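Leucine aminopeptidase (Parabacteroides distasonis, PDB 3TC8) probably works as a zinc-dependent exopeptidase of the M28 family, with aminopeptidase or glutaminyl-peptide cyclotransferase activity. Local coordinates at residues A[94-102]-A[191-200]; A[243-251]-A[262-270]. One frame throughout, in Å; residues are numbered along the deposited sequence. Where two conformers were deposited one is given.

Interaction 1: residues A[94-102]-A[191-200]; sequences SKRVLLFAH and YTAEYGILLD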
loop_
_atom_site.group_PDB
_atom_site.type_symbol
_atom_site.label_atom_id
_atom_site.label_comp_id
_atom_site.label_asym_id
_atom_site.label_seq_id
_atom_site.Cartn_x
_atom_site.Cartn_y
_atom_site.Cartn_z
ATOM N N SER A 94 -2.160 -0.639 23.656
ATOM C CA SER A 94 -3.073 0.436 23.291
ATOM C C SER A 94 -2.382 1.433 22.359
ATOM O O SER A 94 -3.090 2.189 21.694
ATOM C CB SER A 94 -3.649 1.140 24.548
ATOM O OG SER A 94 -2.602 1.738 25.246
ATOM N N LYS A 95 -1.043 1.460 22.397
ATOM C CA LYS A 95 -0.268 2.344 21.534
ATOM C C LYS A 95 0.130 1.565 20.295
ATOM O O LYS A 95 0.799 0.524 20.370
ATOM C CB LYS A 95 0.955 2.903 22.256
ATOM C CG LYS A 95 0.616 3.562 23.583
ATOM C CD LYS A 95 1.723 4.483 24.055
ATOM C CE LYS A 95 1.718 4.665 25.572
ATOM N NZ LYS A 95 2.364 3.479 26.242
ATOM N N ARG A 96 -0.354 2.049 19.157
ATOM C CA ARG A 96 -0.262 1.317 17.893
ATOM C C ARG A 96 0.095 2.217 16.742
ATOM O O ARG A 96 -0.155 3.423 16.776
ATOM C CB ARG A 96 -1.586 0.635 17.593
ATOM C CG ARG A 96 -2.132 -0.094 18.789
ATOM C CD ARG A 96 -3.198 -1.112 18.443
ATOM N NE ARG A 96 -2.706 -2.222 17.622
ATOM C CZ ARG A 96 -1.934 -3.188 18.081
ATOM N NH1 ARG A 96 -1.634 -3.289 19.385
ATOM N NH2 ARG A 96 -1.510 -4.141 17.250
ATOM N N VAL A 97 0.728 1.614 15.729
ATOM C CA VAL A 97 0.962 2.232 14.452
ATOM C C VAL A 97 0.366 1.345 13.374
ATOM O O VAL A 97 0.505 0.131 13.416
ATOM C CB VAL A 97 2.456 2.456 14.199
ATOM C CG1 VAL A 97 2.728 2.878 12.768
ATOM C CG2 VAL A 97 2.973 3.506 15.191
ATOM N N LEU A 98 -0.341 1.955 12.425
ATOM C CA LEU A 98 -0.946 1.317 11.284
ATOM C C LEU A 98 -0.062 1.458 10.052
ATOM O O LEU A 98 0.232 2.571 9.659
ATOM C CB LEU A 98 -2.308 1.949 11.051
ATOM C CG LEU A 98 -3.061 1.484 9.794
ATOM C CD1 LEU A 98 -3.377 0.042 9.816
ATOM C CD2 LEU A 98 -4.309 2.364 9.569
ATOM N N LEU A 99 0.274 0.323 9.447
ATOM C CA LEU A 99 1.053 0.305 8.181
ATOM C C LEU A 99 0.183 -0.433 7.171
ATOM O O LEU A 99 -0.305 -1.517 7.438
ATOM C CB LEU A 99 2.373 -0.450 8.377
ATOM C CG LEU A 99 3.286 0.076 9.467
ATOM C CD1 LEU A 99 4.553 -0.822 9.558
ATOM C CD2 LEU A 99 3.685 1.518 9.270
ATOM N N PHE A 100 0.027 0.168 5.976
ATOM C CA PHE A 100 -0.994 -0.364 5.051
ATOM C C PHE A 100 -0.617 -0.183 3.626
ATOM O O PHE A 100 0.256 0.590 3.268
ATOM C CB PHE A 100 -2.404 0.162 5.396
ATOM C CG PHE A 100 -2.606 1.659 5.382
ATOM C CD1 PHE A 100 -2.070 2.486 6.353
ATOM C CD2 PHE A 100 -3.440 2.236 4.446
ATOM C CE1 PHE A 100 -2.345 3.824 6.421
ATOM C CE2 PHE A 100 -3.714 3.604 4.510
ATOM C CZ PHE A 100 -3.200 4.385 5.477
ATOM N N ALA A 101 -1.279 -0.967 2.777
ATOM C CA ALA A 101 -1.066 -0.987 1.320
ATOM C C ALA A 101 -2.277 -1.706 0.700
ATOM O O ALA A 101 -2.960 -2.423 1.390
ATOM C CB ALA A 101 0.221 -1.786 1.002
ATOM N N HIS A 102 -2.507 -1.438 -0.578
ATOM C CA HIS A 102 -3.546 -2.202 -1.284
ATOM C C HIS A 102 -2.920 -3.399 -1.968
ATOM O O HIS A 102 -1.793 -3.343 -2.472
ATOM C CB HIS A 102 -4.338 -1.341 -2.287
ATOM C CG HIS A 102 -3.750 -1.167 -3.638
ATOM N ND1 HIS A 102 -4.120 -1.984 -4.686
ATOM C CD2 HIS A 102 -2.852 -0.299 -4.148
ATOM C CE1 HIS A 102 -3.457 -1.654 -5.768
ATOM N NE2 HIS A 102 -2.706 -0.615 -5.495
ATOM N N TYR A 191 -11.293 0.984 16.513
ATOM C CA TYR A 191 -9.883 0.869 16.251
ATOM C C TYR A 191 -9.276 2.253 16.131
ATOM O O TYR A 191 -9.774 3.083 15.375
ATOM C CB TYR A 191 -9.637 0.078 14.965
ATOM C CG TYR A 191 -8.170 0.046 14.599
ATOM C CD1 TYR A 191 -7.299 -0.817 15.217
ATOM C CD2 TYR A 191 -7.622 0.954 13.696
ATOM C CE1 TYR A 191 -5.925 -0.783 14.933
ATOM C CE2 TYR A 191 -6.303 0.956 13.388
ATOM C CZ TYR A 191 -5.430 0.107 14.027
ATOM O OH TYR A 191 -4.106 0.168 13.713
ATOM N N THR A 192 -8.109 2.418 16.735
ATOM C CA THR A 192 -7.316 3.622 16.575
ATOM C C THR A 192 -5.828 3.258 16.538
ATOM O O THR A 192 -5.426 2.175 16.937
ATOM C CB THR A 192 -7.624 4.650 17.673
ATOM O OG1 THR A 192 -7.086 5.903 17.271
ATOM C CG2 THR A 192 -7.085 4.234 19.004
ATOM N N ALA A 193 -5.051 4.209 16.083
ATOM C CA ALA A 193 -3.595 4.128 16.110
ATOM C C ALA A 193 -3.075 5.548 16.231
ATOM O O ALA A 193 -3.764 6.505 15.907
ATOM C CB ALA A 193 -3.067 3.443 14.824
ATOM N N GLU A 194 -1.811 5.693 16.616
ATOM C CA GLU A 194 -1.208 6.992 16.760
ATOM C C GLU A 194 -1.080 7.671 15.400
ATOM O O GLU A 194 -1.299 8.871 15.286
ATOM C CB GLU A 194 0.172 6.861 17.409
ATOM C CG GLU A 194 0.166 6.219 18.813
ATOM C CD GLU A 194 -0.650 6.982 19.823
ATOM O OE1 GLU A 194 -0.265 8.143 20.048
ATOM O OE2 GLU A 194 -1.660 6.432 20.379
ATOM N N TYR A 195 -0.687 6.899 14.398
ATOM C CA TYR A 195 -0.562 7.390 13.025
ATOM C C TYR A 195 -0.564 6.183 12.110
ATOM O O TYR A 195 -0.434 5.051 12.543
ATOM C CB TYR A 195 0.702 8.260 12.810
ATOM C CG TYR A 195 2.021 7.545 13.028
ATOM C CD1 TYR A 195 2.635 6.857 11.988
ATOM C CD2 TYR A 195 2.688 7.581 14.237
ATOM C CE1 TYR A 195 3.819 6.205 12.148
ATOM C CE2 TYR A 195 3.884 6.909 14.422
ATOM C CZ TYR A 195 4.459 6.200 13.361
ATOM O OH TYR A 195 5.639 5.534 13.473
ATOM N N GLY A 196 -0.738 6.483 10.832
ATOM C CA GLY A 196 -0.696 5.496 9.773
ATOM C C GLY A 196 0.291 5.872 8.667
ATOM O O GLY A 196 0.492 7.046 8.367
ATOM N N ILE A 197 0.900 4.843 8.064
ATOM C CA ILE A 197 1.754 5.008 6.898
ATOM C C ILE A 197 1.263 4.052 5.813
ATOM O O ILE A 197 1.240 2.832 6.019
ATOM C CB ILE A 197 3.241 4.738 7.156
ATOM C CG1 ILE A 197 3.778 5.681 8.262
ATOM C CG2 ILE A 197 4.035 4.887 5.876
ATOM C CD1 ILE A 197 5.204 5.296 8.686
ATOM N N LEU A 198 0.845 4.605 4.679
ATOM C CA LEU A 198 0.502 3.885 3.467
ATOM C C LEU A 198 1.715 3.831 2.551
ATOM O O LEU A 198 2.341 4.844 2.306
ATOM C CB LEU A 198 -0.642 4.622 2.772
ATOM C CG LEU A 198 -1.020 4.172 1.358
ATOM C CD1 LEU A 198 -1.447 2.710 1.305
ATOM C CD2 LEU A 198 -2.123 5.047 0.815
ATOM N N LEU A 199 1.997 2.656 2.005
ATOM C CA LEU A 199 2.984 2.477 0.966
ATOM C C LEU A 199 2.218 2.153 -0.317
ATOM O O LEU A 199 1.468 1.163 -0.352
ATOM C CB LEU A 199 3.933 1.330 1.275
ATOM C CG LEU A 199 4.686 1.390 2.623
ATOM C CD1 LEU A 199 5.640 0.216 2.745
ATOM C CD2 LEU A 199 5.357 2.728 2.775
ATOM N N ASP A 200 2.462 2.899 -1.360
ATOM C CA ASP A 200 1.821 2.658 -2.657
ATOM C C ASP A 200 2.822 2.982 -3.759
ATOM O O ASP A 200 3.329 4.090 -3.767
ATOM C CB ASP A 200 0.556 3.521 -2.761
ATOM C CG ASP A 200 -0.325 3.212 -3.943
ATOM O OD1 ASP A 200 -0.099 2.229 -4.666
ATOM O OD2 ASP A 200 -1.354 3.945 -4.167
HETATM O O HOH W 1 -2.614 3.924 19.439
HETATM O O HOH W 2 -0.813 0.516 -1.744
#

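Interaction 2: residues A[243-251]-A[262-270]; sequences AGGAITDDH and SIDIINYDP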
loop_
_atom_site.group_PDB
_atom_site.type_symbol
_atom_site.label_atom_id
_atom_site.label_comp_id
_atom_site.label_asym_id
_atom_site.label_seq_id
_atom_site.Cartn_x
_atom_site.Cartn_y
_atom_site.Cartn_z
ATOM N N ALA A 243 7.180 19.533 -1.368
ATOM C CA ALA A 243 5.756 19.260 -1.482
ATOM C C ALA A 243 5.400 18.699 -2.840
ATOM O O ALA A 243 5.910 19.149 -3.874
ATOM C CB ALA A 243 4.923 20.524 -1.221
ATOM N N GLY A 244 4.589 17.655 -2.819
ATOM C CA GLY A 244 4.054 17.065 -4.003
ATOM C C GLY A 244 2.647 17.506 -4.229
ATOM O O GLY A 244 2.177 18.500 -3.707
ATOM N N GLY A 245 1.960 16.699 -5.016
ATOM C CA GLY A 245 0.548 16.905 -5.335
ATOM C C GLY A 245 -0.382 16.244 -4.335
ATOM O O GLY A 245 0.054 15.547 -3.404
ATOM N N ALA A 246 -1.666 16.509 -4.490
ATOM C CA ALA A 246 -2.713 15.809 -3.766
ATOM C C ALA A 246 -3.073 14.531 -4.524
ATOM O O ALA A 246 -3.331 14.596 -5.721
ATOM C CB ALA A 246 -3.951 16.663 -3.627
ATOM N N ILE A 247 -3.024 13.392 -3.855
ATOM C CA ILE A 247 -3.252 12.086 -4.439
ATOM C C ILE A 247 -4.399 11.377 -3.709
ATOM O O ILE A 247 -4.348 11.179 -2.512
ATOM C CB ILE A 247 -1.958 11.251 -4.405
ATOM C CG1 ILE A 247 -0.829 11.953 -5.171
ATOM C CG2 ILE A 247 -2.213 9.857 -4.945
ATOM C CD1 ILE A 247 0.552 11.356 -5.015
ATOM N N THR A 248 -5.414 10.938 -4.466
ATOM C CA THR A 248 -6.490 10.106 -3.933
ATOM C C THR A 248 -5.921 8.726 -3.653
ATOM O O THR A 248 -5.360 8.091 -4.528
ATOM C CB THR A 248 -7.629 9.975 -4.961
ATOM O OG1 THR A 248 -8.146 11.266 -5.261
ATOM C CG2 THR A 248 -8.709 9.034 -4.446
ATOM N N ASP A 249 -6.020 8.288 -2.413
ATOM C CA ASP A 249 -5.480 6.991 -2.040
ATOM C C ASP A 249 -6.072 6.540 -0.727
ATOM O O ASP A 249 -6.862 7.260 -0.085
ATOM C CB ASP A 249 -3.951 7.067 -1.986
ATOM C CG ASP A 249 -3.246 5.811 -2.443
ATOM O OD1 ASP A 249 -3.890 4.745 -2.531
ATOM O OD2 ASP A 249 -1.991 5.895 -2.720
ATOM N N ASP A 250 -5.750 5.321 -0.296
ATOM C CA ASP A 250 -6.416 4.737 0.830
ATOM C C ASP A 250 -6.304 5.563 2.102
ATOM O O ASP A 250 -7.178 5.514 2.952
ATOM C CB ASP A 250 -5.843 3.316 1.095
ATOM C CG ASP A 250 -6.193 2.254 0.021
ATOM O OD1 ASP A 250 -7.374 2.013 -0.163
ATOM O OD2 ASP A 250 -5.275 1.668 -0.572
ATOM N N HIS A 251 -5.188 6.286 2.250
ATOM C CA HIS A 251 -4.984 7.065 3.484
ATOM C C HIS A 251 -6.056 8.123 3.719
ATOM O O HIS A 251 -6.402 8.387 4.880
ATOM C CB HIS A 251 -3.584 7.697 3.492
ATOM C CG HIS A 251 -3.346 8.750 2.470
ATOM N ND1 HIS A 251 -3.660 8.559 1.140
ATOM C CD2 HIS A 251 -2.822 9.996 2.594
ATOM C CE1 HIS A 251 -3.346 9.662 0.484
ATOM N NE2 HIS A 251 -2.825 10.543 1.342
ATOM N N SER A 262 -2.592 10.069 8.824
ATOM C CA SER A 262 -1.939 9.076 7.956
ATOM C C SER A 262 -1.278 9.755 6.790
ATOM O O SER A 262 -1.749 10.794 6.285
ATOM C CB SER A 262 -2.929 8.031 7.482
ATOM O OG SER A 262 -3.544 7.341 8.524
ATOM N N ILE A 263 -0.183 9.161 6.340
ATOM C CA ILE A 263 0.564 9.650 5.210
ATOM C C ILE A 263 0.650 8.587 4.117
ATOM O O ILE A 263 0.468 7.381 4.366
ATOM C CB ILE A 263 1.977 10.090 5.637
ATOM C CG1 ILE A 263 2.917 8.911 5.925
ATOM C CG2 ILE A 263 1.903 11.071 6.831
ATOM C CD1 ILE A 263 4.388 9.319 6.017
ATOM N N ASP A 264 0.990 9.062 2.916
ATOM C CA ASP A 264 1.198 8.215 1.744
ATOM C C ASP A 264 2.595 8.377 1.236
ATOM O O ASP A 264 2.988 9.515 0.922
ATOM C CB ASP A 264 0.178 8.594 0.660
ATOM C CG ASP A 264 0.031 7.593 -0.447
ATOM O OD1 ASP A 264 0.702 6.551 -0.505
ATOM O OD2 ASP A 264 -0.861 7.893 -1.346
ATOM N N ILE A 265 3.348 7.277 1.182
ATOM C CA ILE A 265 4.656 7.212 0.553
ATOM C C ILE A 265 4.398 6.589 -0.809
ATOM O O ILE A 265 4.054 5.404 -0.905
ATOM C CB ILE A 265 5.649 6.359 1.380
ATOM C CG1 ILE A 265 5.777 6.883 2.820
ATOM C CG2 ILE A 265 6.998 6.291 0.672
ATOM C CD1 ILE A 265 6.671 6.101 3.709
ATOM N N ILE A 266 4.560 7.385 -1.859
ATOM C CA ILE A 266 4.127 7.037 -3.215
ATOM C C ILE A 266 4.965 7.742 -4.235
ATOM O O ILE A 266 5.248 8.930 -4.107
ATOM C CB ILE A 266 2.602 7.328 -3.404
ATOM C CG1 ILE A 266 2.162 7.000 -4.832
ATOM C CG2 ILE A 266 2.222 8.749 -3.024
ATOM C CD1 ILE A 266 0.648 6.938 -5.012
ATOM N N ASN A 267 5.368 7.015 -5.259
ATOM C CA ASN A 267 6.106 7.609 -6.375
ATOM C C ASN A 267 5.219 8.642 -7.089
ATOM O O ASN A 267 4.152 8.300 -7.607
ATOM C CB ASN A 267 6.529 6.446 -7.279
ATOM C CG ASN A 267 7.513 6.842 -8.374
ATOM O OD1 ASN A 267 7.962 8.005 -8.467
ATOM N ND2 ASN A 267 7.852 5.863 -9.216
ATOM N N TYR A 268 5.670 9.893 -7.116
ATOM C CA TYR A 268 4.999 10.983 -7.762
ATOM C C TYR A 268 5.973 11.679 -8.680
ATOM O O TYR A 268 7.111 11.946 -8.308
ATOM C CB TYR A 268 4.507 11.991 -6.712
ATOM C CG TYR A 268 3.912 13.260 -7.257
ATOM C CD1 TYR A 268 2.633 13.283 -7.797
ATOM C CD2 TYR A 268 4.602 14.460 -7.159
ATOM C CE1 TYR A 268 2.071 14.474 -8.280
ATOM C CE2 TYR A 268 4.061 15.645 -7.632
ATOM C CZ TYR A 268 2.795 15.658 -8.179
ATOM O OH TYR A 268 2.221 16.822 -8.646
ATOM N N ASP A 269 5.501 12.044 -9.868
ATOM C CA ASP A 269 6.287 12.797 -10.841
ATOM C C ASP A 269 5.612 14.109 -11.140
ATOM O O ASP A 269 4.603 14.075 -11.822
ATOM C CB ASP A 269 6.386 12.005 -12.112
ATOM C CG ASP A 269 7.255 12.700 -13.177
ATOM O OD1 ASP A 269 7.596 13.913 -13.023
ATOM O OD2 ASP A 269 7.567 11.997 -14.129
ATOM N N PRO A 270 6.153 15.268 -10.673
ATOM C CA PRO A 270 5.465 16.599 -10.782
ATOM C C PRO A 270 5.281 17.146 -12.183
ATOM O O PRO A 270 4.543 18.133 -12.394
ATOM C CB PRO A 270 6.417 17.550 -10.064
ATOM C CG PRO A 270 7.698 16.776 -9.897
ATOM C CD PRO A 270 7.383 15.354 -9.866
#

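Interaction 1: residues A[94-102]-A[191-200]
Leu98 and Phe100 bind Tyr195, Ile197 and Leu199 through alternating backbone bonds of a parallel pair, strands 96-102 and 195-200, whose axes lie 18° apart. Leu98 N and Phe100 N give to Tyr195 O and Ile197 O, while Leu98 O and Phe100 O receive Ile197 N and Leu199 N. Before them Glu194 N reaches Arg96 O at 2.8 Å, and beyond them a water joins His102 N to Leu199 O. On one face both methyls of Val97 press on the Tyr195 ring, CG2 over it at 3.9 Å from the centroid; Leu99 and Ile197 follow side by side, Leu99 CD2 3.9 Å from Ile197 CB. On the other face Phe100, with CG between backbone N and carbonyl carbon (chi1 59°), turns its CE1 edge to Gly196, where a CB would stand only 3.1 Å from Phe100 CE1. Leu198 CB lies 3.6 Å above the Phe100 ring plane, offset toward the rim. With an alanine in place of Phe100, Leu198 CB would probably lose the ring face it lies over and a gap would be likely to open beside Gly196. Tyr191 OH touches Leu98 CB at 3.7 Å and bonds Asp152, which also forms a salt bridge with Arg96. Strand 150-156 flanks 96-102, strand 262-266 flanks 195-200, and helix 292-308 packs on Leu99 and Tyr195, placing the pair inside the central sheet.

Interaction 2: residues A[243-251]-A[262-270]
His251 takes Asp264 CB over the middle of its imidazole face, 3.6 Å above the ring plane, while the Asp264 carboxylate is turned 57° from the ring. The ring takes this place because CG of His251 sits between backbone N and carbonyl carbon (chi1 67°), folded toward strand 262-266 from helix 250-258. Ser262 O lies in the ring plane at its edge, 3.9 Å from His251 CD2, and is buried without a polar partner. The NE2 of His251 is hydrogen-bonded to Glu212, which also receives Ile247 N, so one acid ties the ring and the incoming loop together.

At the far end Tyr268 covers Gly245. The backbone N of this glycine is 3.4 Å above the phenol plane, displaced toward the rim, and Gly244 CA approaches CE2 obliquely. A CB on Gly245 would come 2.8 Å from Tyr268 OH, too close without a shift of the ring or the loop.

Ile247 fills the middle. It meets Ile266 tip to tip, Ile247 CD1 to Ile266 CG2 at 3.7 Å, and the same CD1 brushes Tyr268 CD1. Behind this apolar join Asp249 and Asp264 cross at about a right angle, their carboxylate planes 63° apart and their OD2 atoms separated by 2.7 Å; Ile266 CD1 packs on Asp249 OD2 at 3.6 Å. OD1 of Asp249 accepts N of the next residue, Asp250.

The loop leading into helix 250-258 is thus held to strand 262-266 and its continuation mainly by ring faces and methyl groups: aromatic over a glycine backbone at the Tyr268 end, apolar at Ile247 and Ile266. At the Asp249 end, two acid oxygens so close in a buried contact imply that one acid group of the Asp249-Asp264 pair probably holds a proton.

In the fold
Interactions 1 and 2 have centres 16 Å apart and meet along neighbouring strands of one sheet: Leu198 N probably bonds Ile263 O at 2.8 Å. Leu198 also joins their side chains, touching Phe100 in interaction 1 and, through CD2, Asp264 OD1 in interaction 2. The C-terminal ends of strands 96-102 and 195-200 and the loop residue Asp249 lie near the zinc site. There His102 bonds the zinc ligand Asp127 and its side chain lies about 5 Å from the metal, while that of Asp249 lies about 8 Å from it. Asp200 OD2 and Asp249 OD2 approach to 2.5 Å near a bound 1,2-ethanediol, probably from the crystallisation liquor, which may mark a pocket.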